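Local coordinates for protein betaine aldehyde dehydrogenase (Staphylococcus aureus subsp. aureus COL, PDB 4QTO) that probably oxidises betaine aldehyde to glycine betaine, with NAD as cofactor, at residues V298-L302 / L333-V337. Residues are numbered along the deposited sequence; the frame is centred on the assembly and turned at random.
Sequences VDQAL and LIDRV
Asp299 OD1 has a water at 2.7 Å, placed to donate to it, and that water accepts from Arg336 NH2 at 2.8 Å, lying at the edge of the guanidinium and in its plane. The two charged groups are thus joined through water, not by a salt bridge, since Asp299 OD1 and Arg336 NH2 stay 4.5 Å apart. Both are also held by the C-terminal tail of a second subunit: Asp299 OD2 accepts from the backbone N of Val515 and OD1 from that of Asn516, while Arg336 NE and NH2 donate to the carbonyls of Ser519 and Phe518, all four of that second subunit. Such paired bonds probably fix the rotation of the guanidinium.

Beneath this polar layer Leu302 fills the gap between the helices. Its CD1 sits over the centre of one guanidinium face, 3.6 Å from Arg336 CZ, and also meets Arg336 CB, because the arginine chain bends at chi2 and chi3 and folds around the methyl. The other branch, CD2, goes deeper, touching Leu333 CD1 and Val337 CG2, each at 3.7 Å. Leu333 extends CG anti to its backbone N (chi1 178°), which carries CD1 alongside Leu302 and within 4.2 Å of Ala301 CB. Val298 CG1 approaches Arg336 NH1 obliquely.

The segments cross at -53° with their axes 10.3 Å apart, the polar margin bonded to the second subunit's tail. Helices 294-306 and 323-337 lie beside the catalytic domain's seven-stranded sheet; helix 294-306 is the crossover between adjacent parallel strands 285-288 and 318-322, a beta-alpha-beta unit of the aldehyde dehydrogenase fold.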
loop_
_atom_site.group_PDB
_atom_site.type_symbol
_atom_site.label_atom_id
_atom_site.label_comp_id
_atom_site.label_asym_id
_atom_site.label_seq_id
_atom_site.Cartn_x
_atom_site.Cartn_y
_atom_site.Cartn_z
ATOM N N VAL A 298 -8.638 -4.592 -38.164
ATOM C CA VAL A 298 -9.140 -3.576 -39.079
ATOM C C VAL A 298 -10.163 -2.675 -38.373
ATOM O O VAL A 298 -10.062 -1.436 -38.430
ATOM C CB VAL A 298 -9.775 -4.193 -40.335
ATOM C CG1 VAL A 298 -10.415 -3.128 -41.197
ATOM C CG2 VAL A 298 -8.712 -4.939 -41.126
ATOM N N ASP A 299 -11.105 -3.279 -37.654
ATOM C CA ASP A 299 -12.107 -2.523 -36.895
ATOM C C ASP A 299 -11.428 -1.546 -35.923
ATOM O O ASP A 299 -11.776 -0.356 -35.853
ATOM C CB ASP A 299 -12.993 -3.496 -36.102
ATOM C CG ASP A 299 -14.027 -2.807 -35.225
ATOM O OD1 ASP A 299 -15.096 -2.434 -35.737
ATOM O OD2 ASP A 299 -13.809 -2.752 -33.996
ATOM N N GLN A 300 -10.459 -2.063 -35.161
ATOM C CA GLN A 300 -9.792 -1.262 -34.153
ATOM C C GLN A 300 -8.820 -0.244 -34.736
ATOM O O GLN A 300 -8.535 0.782 -34.101
ATOM C CB GLN A 300 -9.143 -2.144 -33.078
ATOM C CG GLN A 300 -10.187 -2.874 -32.230
ATOM C CD GLN A 300 -10.850 -1.975 -31.204
ATOM O OE1 GLN A 300 -11.117 -0.780 -31.437
ATOM N NE2 GLN A 300 -11.124 -2.536 -30.045
ATOM N N ALA A 301 -8.326 -0.454 -35.966
ATOM C CA ALA A 301 -7.458 0.525 -36.586
ATOM C C ALA A 301 -8.333 1.728 -36.989
ATOM O O ALA A 301 -7.917 2.886 -36.871
ATOM C CB ALA A 301 -6.747 -0.042 -37.800
ATOM N N LEU A 302 -9.540 1.449 -37.463
ATOM C CA LEU A 302 -10.496 2.525 -37.777
ATOM C C LEU A 302 -10.845 3.285 -36.503
ATOM O O LEU A 302 -10.857 4.522 -36.475
ATOM C CB LEU A 302 -11.756 1.953 -38.404
ATOM C CG LEU A 302 -11.600 1.338 -39.799
ATOM C CD1 LEU A 302 -12.732 0.350 -40.064
ATOM C CD2 LEU A 302 -11.511 2.399 -40.882
ATOM N N LEU A 333 -8.246 -1.614 -44.886
ATOM C CA LEU A 333 -8.414 -0.354 -44.167
ATOM C C LEU A 333 -8.924 0.737 -45.115
ATOM O O LEU A 333 -9.903 1.430 -44.827
ATOM C CB LEU A 333 -7.097 0.070 -43.531
ATOM C CG LEU A 333 -7.141 1.403 -42.790
ATOM C CD1 LEU A 333 -8.047 1.282 -41.585
ATOM C CD2 LEU A 333 -5.754 1.829 -42.364
ATOM N N ILE A 334 -8.265 0.871 -46.253
ATOM C CA ILE A 334 -8.643 1.880 -47.258
ATOM C C ILE A 334 -10.087 1.701 -47.717
ATOM O O ILE A 334 -10.848 2.677 -47.784
ATOM C CB ILE A 334 -7.678 1.864 -48.443
ATOM C CG1 ILE A 334 -6.315 2.406 -48.006
ATOM C CG2 ILE A 334 -8.221 2.707 -49.596
ATOM C CD1 ILE A 334 -5.182 2.070 -48.948
ATOM N N ASP A 335 -10.482 0.460 -48.001
ATOM C CA ASP A 335 -11.854 0.174 -48.415
ATOM C C ASP A 335 -12.864 0.617 -47.349
ATOM O O ASP A 335 -13.946 1.128 -47.679
ATOM C CB ASP A 335 -12.036 -1.337 -48.664
ATOM C CG ASP A 335 -11.341 -1.823 -49.920
ATOM O OD1 ASP A 335 -10.707 -1.012 -50.641
ATOM O OD2 ASP A 335 -11.406 -3.056 -50.177
ATOM N N ARG A 336 -12.525 0.439 -46.060
ATOM C CA ARG A 336 -13.435 0.854 -45.018
ATOM C C ARG A 336 -13.443 2.369 -44.840
ATOM O O ARG A 336 -14.494 2.957 -44.556
ATOM C CB ARG A 336 -13.056 0.182 -43.691
ATOM C CG ARG A 336 -13.303 -1.310 -43.659
ATOM C CD ARG A 336 -14.773 -1.675 -43.547
ATOM N NE ARG A 336 -15.375 -1.305 -42.272
ATOM C CZ ARG A 336 -15.228 -1.985 -41.142
ATOM N NH1 ARG A 336 -14.472 -3.086 -41.107
ATOM N NH2 ARG A 336 -15.839 -1.568 -40.052
ATOM N N VAL A 337 -12.276 2.996 -44.937
ATOM C CA VAL A 337 -12.175 4.445 -44.759
ATOM C C VAL A 337 -13.081 5.163 -45.759
ATOM O O VAL A 337 -13.708 6.169 -45.418
ATOM C CB VAL A 337 -10.719 4.939 -44.824
ATOM C CG1 VAL A 337 -10.639 6.454 -44.932
ATOM C CG2 VAL A 337 -9.974 4.464 -43.589
HETATM O O HOH W 1 -15.953 -3.438 -38.038
#